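Local structure of SusD homolog (Bacteroides thetaiotaomicron VPI-5482, 3FDH) at residues 18-22 with 100-104; 111-115 with 194-198; 202-207 with 222-227. The protein probably binds sugars at the outer membrane, as a SusD/RagB-family lipoprotein that would work in glycan uptake by this gut bacterium. All coordinates share one frame; numbering follows the deposited sequence. Where two conformers were deposited one is given.

Overall arrangement
From the edge of the fold inward, the three contacts trade polar bonds for apolar packing. Interaction 1, its centre about 30 Å from that of the chain, is partly exposed and polar: an aspartate of the loop 100-104 binds the start of helix 21-37 and an arginine the residues just before it. Interactions 2 and 3 have centres about 17 Å from that of the chain and share helix 191-208, whose earlier part packs alongside helix 106-127 and whose later part packs against the antiparallel helix 216-228. Interaction 2 is wholly buried and built on a tryptophan face. Interaction 3 is only partly buried, so a lysine and a threonine join alanine and valine in its interface.

Interaction 1: 18-22 with 100-104; sequences SVASR and GRDHG
The side chain of Asp102 leaves with CG opposite its carbonyl carbon (chi1 -66°), and Ser21 holds OG beside its own backbone N (chi1 -71°); the two torsions let one carboxylate oxygen meet both donors of the serine. Ser21 N reaches Asp102 OD2 at 2.7 Å from above the carboxylate plane, while Ser21 OG donates to the anti lone pair of Asp102 OD2 at 2.6 Å. Ala20 is the N-cap residue of helix 21-37 and, as alanine, brings no side-chain acceptor of its own; Asp102, from the loop between helices 76-95 and 106-127, takes the N-H of the first helical residue, Ser21, and its negative charge probably interacts favourably with the positive end of the helix dipole. Asp102 sits in a type I turn from Gly100 to His103. Next to it, Arg101 bends at chi3 and lays one face of its guanidinium over the peptide joining Val19 to Ala20, with Val19 C 3.5 Å from Arg101 NH1. In the guanidinium plane, Arg101 NH1 donates to Ser18 OG at 2.9 Å. Arg101 NE also makes a weak salt bridge to Asp102 OD1, while Gln95 of helix 76-95 packs against both loop side chains.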
# COMPACT_ATOMS: atom_id res chain seq x y z
N SER A 18 15.93 20.67 -18.84
CA SER A 18 17.07 19.90 -18.28
C SER A 18 17.49 20.35 -16.90
O SER A 18 17.91 21.47 -16.70
CB SER A 18 18.27 20.00 -19.19
OG SER A 18 19.34 19.23 -18.65
N VAL A 19 17.34 19.44 -15.95
CA VAL A 19 17.77 19.70 -14.58
C VAL A 19 18.58 18.53 -14.05
O VAL A 19 18.47 17.41 -14.57
CB VAL A 19 16.59 20.08 -13.63
CG1 VAL A 19 15.79 21.24 -14.22
CG2 VAL A 19 15.71 18.92 -13.35
N ALA A 20 19.41 18.81 -13.05
CA ALA A 20 20.25 17.78 -12.42
C ALA A 20 19.39 16.66 -11.85
O ALA A 20 18.34 16.90 -11.24
CB ALA A 20 21.17 18.38 -11.34
N SER A 21 19.85 15.44 -12.05
CA SER A 21 19.08 14.25 -11.65
C SER A 21 18.61 14.27 -10.22
O SER A 21 17.53 13.80 -9.92
CB SER A 21 19.86 12.96 -11.88
OG SER A 21 19.99 12.68 -13.26
N ARG A 22 19.43 14.81 -9.34
CA ARG A 22 19.07 14.83 -7.92
C ARG A 22 17.77 15.59 -7.67
O ARG A 22 16.94 15.19 -6.87
CB ARG A 22 20.21 15.35 -7.04
CG ARG A 22 20.63 16.78 -7.27
CD ARG A 22 21.92 17.02 -6.54
NE ARG A 22 22.36 18.41 -6.62
CZ ARG A 22 23.13 18.91 -7.58
NH1 ARG A 22 23.56 18.16 -8.60
NH2 ARG A 22 23.47 20.18 -7.52
N GLY A 100 25.50 10.98 -20.42
CA GLY A 100 24.52 11.79 -19.67
C GLY A 100 25.15 12.97 -18.95
O GLY A 100 26.30 12.93 -18.54
N ARG A 101 24.38 14.03 -18.78
CA ARG A 101 24.87 15.21 -18.07
C ARG A 101 25.27 14.89 -16.64
O ARG A 101 26.10 15.59 -16.03
CB ARG A 101 23.84 16.33 -18.03
CG ARG A 101 22.55 15.97 -17.34
CD ARG A 101 21.74 17.18 -17.02
NE ARG A 101 22.30 17.94 -15.91
CZ ARG A 101 21.89 19.15 -15.58
NH1 ARG A 101 20.97 19.73 -16.34
NH2 ARG A 101 22.40 19.80 -14.55
N ASP A 102 24.69 13.82 -16.11
CA ASP A 102 24.95 13.44 -14.72
C ASP A 102 25.77 12.17 -14.62
O ASP A 102 25.73 11.48 -13.62
CB ASP A 102 23.64 13.30 -13.96
CG ASP A 102 22.91 14.60 -13.83
OD1 ASP A 102 23.59 15.65 -13.78
OD2 ASP A 102 21.67 14.59 -13.78
N HIS A 103 26.50 11.87 -15.67
CA HIS A 103 27.40 10.72 -15.65
C HIS A 103 28.22 10.68 -14.36
O HIS A 103 28.73 11.69 -13.91
CB HIS A 103 28.37 10.76 -16.84
CG HIS A 103 29.24 11.98 -16.88
ND1 HIS A 103 28.81 13.20 -17.37
CD2 HIS A 103 30.53 12.17 -16.49
CE1 HIS A 103 29.78 14.08 -17.28
NE2 HIS A 103 30.84 13.48 -16.75
N GLY A 104 28.33 9.50 -13.79
CA GLY A 104 29.10 9.30 -12.56
C GLY A 104 28.27 9.29 -11.30
O GLY A 104 28.77 9.06 -10.20

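Interaction 2: 111-115 with 194-198; sequences MAEVM and WLKFA
Met111, a selenomethionine, runs its extended side chain across one face of the Trp194 indole, the two side chains meeting at about a right angle. Its CG stands 3.6 Å from the centroid of the five-membered ring and only 11° off the ring normal, a CH-pi contact. Farther out, Met111 SE lies 4.2 Å from the same centroid, also over the face, which makes this a Met-aromatic contact; a long, unbranched, polarisable chain is well suited to a flat ring. Val114 comes instead at the indole edge, where its CG1 is 3.8 Å from Trp194 CZ3. With CG1 anti to the backbone N (chi1 170°), the same methyl also reaches Phe197, 3.7 Å from Phe197 CE2. Here helices 106-127 and 191-208 run nearly parallel in the helical, TPR-related scaffold of the SusD family, crossing at 27° with local axes 10.5 Å apart, a separation large enough for an indole to fit between them. Replacing Trp194 with an alanine would probably open a gap beneath Met111 and leave Asp184 without the indole N-H that it accepts from Trp194 NE1. Packing is lighter toward Ala198, whose CB is 4.2 Å from Val114 CG2; its small methyl suits the close approach of the two backbones there. Met115 bends at chi2 and chi3, bringing its CE to the Phe197 edge, 3.7 Å from Phe197 CE2. The loose side is not a solvent face, since all six touching residues are buried, and Ala168 of helix 154-171 meets Val114 there; over the tight part, Leu25, Val28 and Ile29 of helix 21-37 touch Met111, Met115 and Trp194 in turn.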
# COMPACT_ATOMS: atom_id res chain seq x y z
N MSE A 111 18.95 4.73 -7.12
CA MSE A 111 17.74 5.14 -6.39
C MSE A 111 16.59 5.30 -7.38
O MSE A 111 15.43 4.90 -7.11
CB MSE A 111 17.97 6.45 -5.63
CG MSE A 111 19.07 6.38 -4.60
SE MSE A 111 19.48 8.11 -3.83
CE MSE A 111 20.89 7.58 -2.62
N ALA A 112 16.90 5.91 -8.51
CA ALA A 112 15.94 6.15 -9.59
C ALA A 112 15.45 4.83 -10.18
O ALA A 112 14.29 4.71 -10.56
CB ALA A 112 16.54 7.04 -10.70
N GLU A 113 16.33 3.84 -10.21
CA GLU A 113 16.00 2.51 -10.76
C GLU A 113 15.00 1.83 -9.84
O GLU A 113 14.04 1.19 -10.29
CB GLU A 113 17.26 1.67 -10.98
CG GLU A 113 17.98 2.10 -12.26
CD GLU A 113 19.43 1.63 -12.39
OE1 GLU A 113 20.06 1.32 -11.36
OE2 GLU A 113 19.95 1.63 -13.53
N VAL A 114 15.19 2.03 -8.55
CA VAL A 114 14.26 1.51 -7.55
C VAL A 114 12.88 2.21 -7.71
O VAL A 114 11.82 1.59 -7.64
CB VAL A 114 14.81 1.68 -6.11
CG1 VAL A 114 13.70 1.33 -5.04
CG2 VAL A 114 16.06 0.81 -5.91
N MSE A 115 12.90 3.51 -7.95
CA MSE A 115 11.61 4.20 -8.08
C MSE A 115 10.94 3.81 -9.37
O MSE A 115 9.72 3.80 -9.46
CB MSE A 115 11.75 5.72 -8.04
CG MSE A 115 12.25 6.29 -6.73
SE MSE A 115 10.80 6.23 -5.48
CE MSE A 115 11.18 4.66 -4.48
N TRP A 194 18.93 2.00 0.86
CA TRP A 194 18.26 1.80 -0.42
C TRP A 194 18.42 0.36 -0.88
O TRP A 194 17.52 -0.25 -1.45
CB TRP A 194 18.76 2.74 -1.52
CG TRP A 194 18.12 4.10 -1.49
CD1 TRP A 194 18.54 5.19 -0.79
CD2 TRP A 194 16.95 4.51 -2.20
NE1 TRP A 194 17.70 6.26 -1.02
CE2 TRP A 194 16.73 5.87 -1.90
CE3 TRP A 194 16.10 3.88 -3.12
CZ2 TRP A 194 15.70 6.59 -2.43
CZ3 TRP A 194 15.06 4.60 -3.65
CH2 TRP A 194 14.86 5.94 -3.30
N LEU A 195 19.59 -0.19 -0.61
CA LEU A 195 19.91 -1.55 -1.04
C LEU A 195 18.96 -2.50 -0.30
O LEU A 195 18.39 -3.43 -0.88
CB LEU A 195 21.40 -1.85 -0.78
CG LEU A 195 22.01 -3.10 -1.41
CD1 LEU A 195 21.96 -3.03 -2.93
CD2 LEU A 195 23.45 -3.17 -0.93
N LYS A 196 18.77 -2.23 0.98
CA LYS A 196 17.82 -3.04 1.79
C LYS A 196 16.40 -2.95 1.25
O LYS A 196 15.66 -3.93 1.20
CB LYS A 196 17.84 -2.62 3.25
CG LYS A 196 19.06 -3.02 3.97
CD LYS A 196 18.99 -2.59 5.41
CE LYS A 196 20.16 -3.10 6.18
NZ LYS A 196 20.20 -2.44 7.52
N PHE A 197 16.04 -1.74 0.85
CA PHE A 197 14.73 -1.43 0.27
C PHE A 197 14.60 -2.22 -1.05
O PHE A 197 13.58 -2.89 -1.30
CB PHE A 197 14.58 0.10 0.08
CG PHE A 197 13.28 0.56 -0.55
CD1 PHE A 197 12.08 -0.15 -0.41
CD2 PHE A 197 13.25 1.78 -1.22
CE1 PHE A 197 10.89 0.31 -1.01
CE2 PHE A 197 12.07 2.26 -1.80
CZ PHE A 197 10.89 1.53 -1.65
N ALA A 198 15.64 -2.21 -1.86
CA ALA A 198 15.58 -2.96 -3.16
C ALA A 198 15.32 -4.46 -2.92
O ALA A 198 14.54 -5.10 -3.60
CB ALA A 198 16.87 -2.77 -3.97

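Interaction 3: 202-207 with 222-227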
# COMPACT_ATOMS: atom_id res chain seq x y z
N LYS A 202 12.23 -6.96 -3.90
CA LYS A 202 12.40 -8.25 -4.52
C LYS A 202 11.59 -9.30 -3.78
O LYS A 202 11.03 -10.21 -4.36
CB LYS A 202 13.87 -8.69 -4.64
CG LYS A 202 14.59 -7.92 -5.78
CD LYS A 202 15.94 -8.48 -6.19
CE LYS A 202 15.78 -9.69 -7.04
NZ LYS A 202 17.04 -10.14 -7.63
N ALA A 203 11.49 -9.17 -2.48
CA ALA A 203 10.70 -10.12 -1.70
C ALA A 203 9.23 -9.91 -2.02
O ALA A 203 8.49 -10.86 -2.33
CB ALA A 203 10.96 -9.96 -0.22
N ARG A 204 8.80 -8.65 -1.97
CA ARG A 204 7.38 -8.34 -2.23
C ARG A 204 6.95 -8.86 -3.58
O ARG A 204 5.88 -9.47 -3.74
CB ARG A 204 7.14 -6.82 -2.20
CG ARG A 204 5.77 -6.38 -2.73
CD ARG A 204 5.66 -4.84 -2.80
NE ARG A 204 5.40 -4.17 -1.52
CZ ARG A 204 5.16 -2.86 -1.42
NH1 ARG A 204 5.18 -2.10 -2.51
NH2 ARG A 204 4.86 -2.32 -0.27
N TYR A 205 7.80 -8.65 -4.55
CA TYR A 205 7.45 -8.96 -5.96
C TYR A 205 7.60 -10.44 -6.29
O TYR A 205 6.91 -10.96 -7.16
CB TYR A 205 8.23 -8.11 -6.96
CG TYR A 205 8.05 -6.61 -6.76
CD1 TYR A 205 6.80 -6.05 -6.47
CD2 TYR A 205 9.12 -5.74 -6.93
CE1 TYR A 205 6.66 -4.68 -6.30
CE2 TYR A 205 8.98 -4.37 -6.79
CZ TYR A 205 7.77 -3.84 -6.46
OH TYR A 205 7.68 -2.47 -6.30
N THR A 206 8.50 -11.11 -5.57
CA THR A 206 8.65 -12.55 -5.74
C THR A 206 7.38 -13.24 -5.23
O THR A 206 6.79 -14.11 -5.91
CB THR A 206 9.92 -13.09 -5.04
OG1 THR A 206 11.07 -12.48 -5.66
CG2 THR A 206 10.00 -14.63 -5.17
N MSE A 207 6.93 -12.83 -4.06
CA MSE A 207 5.71 -13.42 -3.50
C MSE A 207 4.52 -13.05 -4.36
O MSE A 207 3.58 -13.82 -4.54
CB MSE A 207 5.50 -12.99 -2.05
CG MSE A 207 4.33 -13.73 -1.42
SE MSE A 207 4.70 -15.56 -1.09
CE MSE A 207 5.70 -15.07 0.42
N LYS A 222 13.79 -17.76 -1.84
CA LYS A 222 14.30 -16.48 -2.34
C LYS A 222 13.77 -15.35 -1.47
O LYS A 222 14.49 -14.44 -1.09
CB LYS A 222 13.92 -16.26 -3.79
CG LYS A 222 14.82 -17.04 -4.74
CD LYS A 222 14.27 -17.15 -6.12
CE LYS A 222 13.97 -15.81 -6.73
NZ LYS A 222 13.03 -15.98 -7.89
N VAL A 223 12.49 -15.43 -1.15
CA VAL A 223 11.85 -14.39 -0.34
C VAL A 223 12.62 -14.31 0.97
O VAL A 223 13.05 -13.25 1.38
CB VAL A 223 10.33 -14.65 -0.08
CG1 VAL A 223 9.81 -13.72 1.03
CG2 VAL A 223 9.51 -14.51 -1.38
N LEU A 224 12.88 -15.46 1.58
CA LEU A 224 13.62 -15.47 2.87
C LEU A 224 15.02 -14.88 2.76
O LEU A 224 15.53 -14.19 3.68
CB LEU A 224 13.73 -16.88 3.44
CG LEU A 224 12.43 -17.50 3.88
CD1 LEU A 224 12.72 -18.91 4.41
CD2 LEU A 224 11.76 -16.59 4.93
N ASP A 225 15.67 -15.16 1.64
CA ASP A 225 17.01 -14.63 1.40
C ASP A 225 16.97 -13.11 1.24
O ASP A 225 17.75 -12.38 1.83
CB ASP A 225 17.61 -15.28 0.15
CG ASP A 225 19.00 -14.78 -0.19
OD1 ASP A 225 19.86 -14.68 0.70
OD2 ASP A 225 19.23 -14.53 -1.38
N TYR A 226 16.02 -12.65 0.43
CA TYR A 226 15.86 -11.22 0.16
C TYR A 226 15.52 -10.49 1.46
O TYR A 226 16.03 -9.41 1.72
CB TYR A 226 14.76 -10.94 -0.87
CG TYR A 226 15.03 -11.55 -2.22
CD1 TYR A 226 16.33 -11.71 -2.69
CD2 TYR A 226 13.99 -11.92 -3.05
CE1 TYR A 226 16.57 -12.28 -3.93
CE2 TYR A 226 14.24 -12.47 -4.31
CZ TYR A 226 15.51 -12.64 -4.73
OH TYR A 226 15.71 -13.19 -5.98
N VAL A 227 14.66 -11.09 2.26
CA VAL A 227 14.32 -10.51 3.57
C VAL A 227 15.57 -10.35 4.41
O VAL A 227 15.74 -9.37 5.14
CB VAL A 227 13.30 -11.36 4.36
CG1 VAL A 227 13.24 -10.95 5.80
CG2 VAL A 227 11.91 -11.28 3.72
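Lys202 lays the aliphatic start of its chain over one face of the Tyr226 ring, its CB 3.9 Å from the ring centroid and 21° off the normal, a CH-pi contact. Its bend at chi3 (77°) keeps the chain along the ring, so that Lys202 CE comes to 3.7 Å from Tyr226 OH, while the charged NZ goes on to a salt bridge with Asp166. Lysine suits this partly exposed place by offering methylenes to the ring and a charged end to Asp166. The opposite face of the tyrosine is met by Lys222 O of its own helix. At the ring edge stands Thr206 OG1, 3.4 Å from Tyr226 CE2, with the two side chains crossing at about a right angle. That hydroxyl donates to Lys202 O at 2.6 Å, and Thr206 N reaches the same oxygen from the other face of its carbonyl plane; the helix thus satisfies the threonine's polar group itself, leaving CG2 to face Val223. The pairing is an antiparallel helical hairpin: helices 191-208 and 216-228 follow one another through a short connection and run at 166°, their local axes 8.6 Å apart. Such closeness calls for a small residue, and Ala203 fills that role, its CA 4.6 Å from that of Val223. The methyl of Ala203 packs 4.0 Å from Tyr226 CB and also touches Val223 and Val227. Val223 CG2 lies 3.8 Å from Thr206 CG2 and also nears Met207 CE, on the side where Leu341 of helix 335-348 touches Met207.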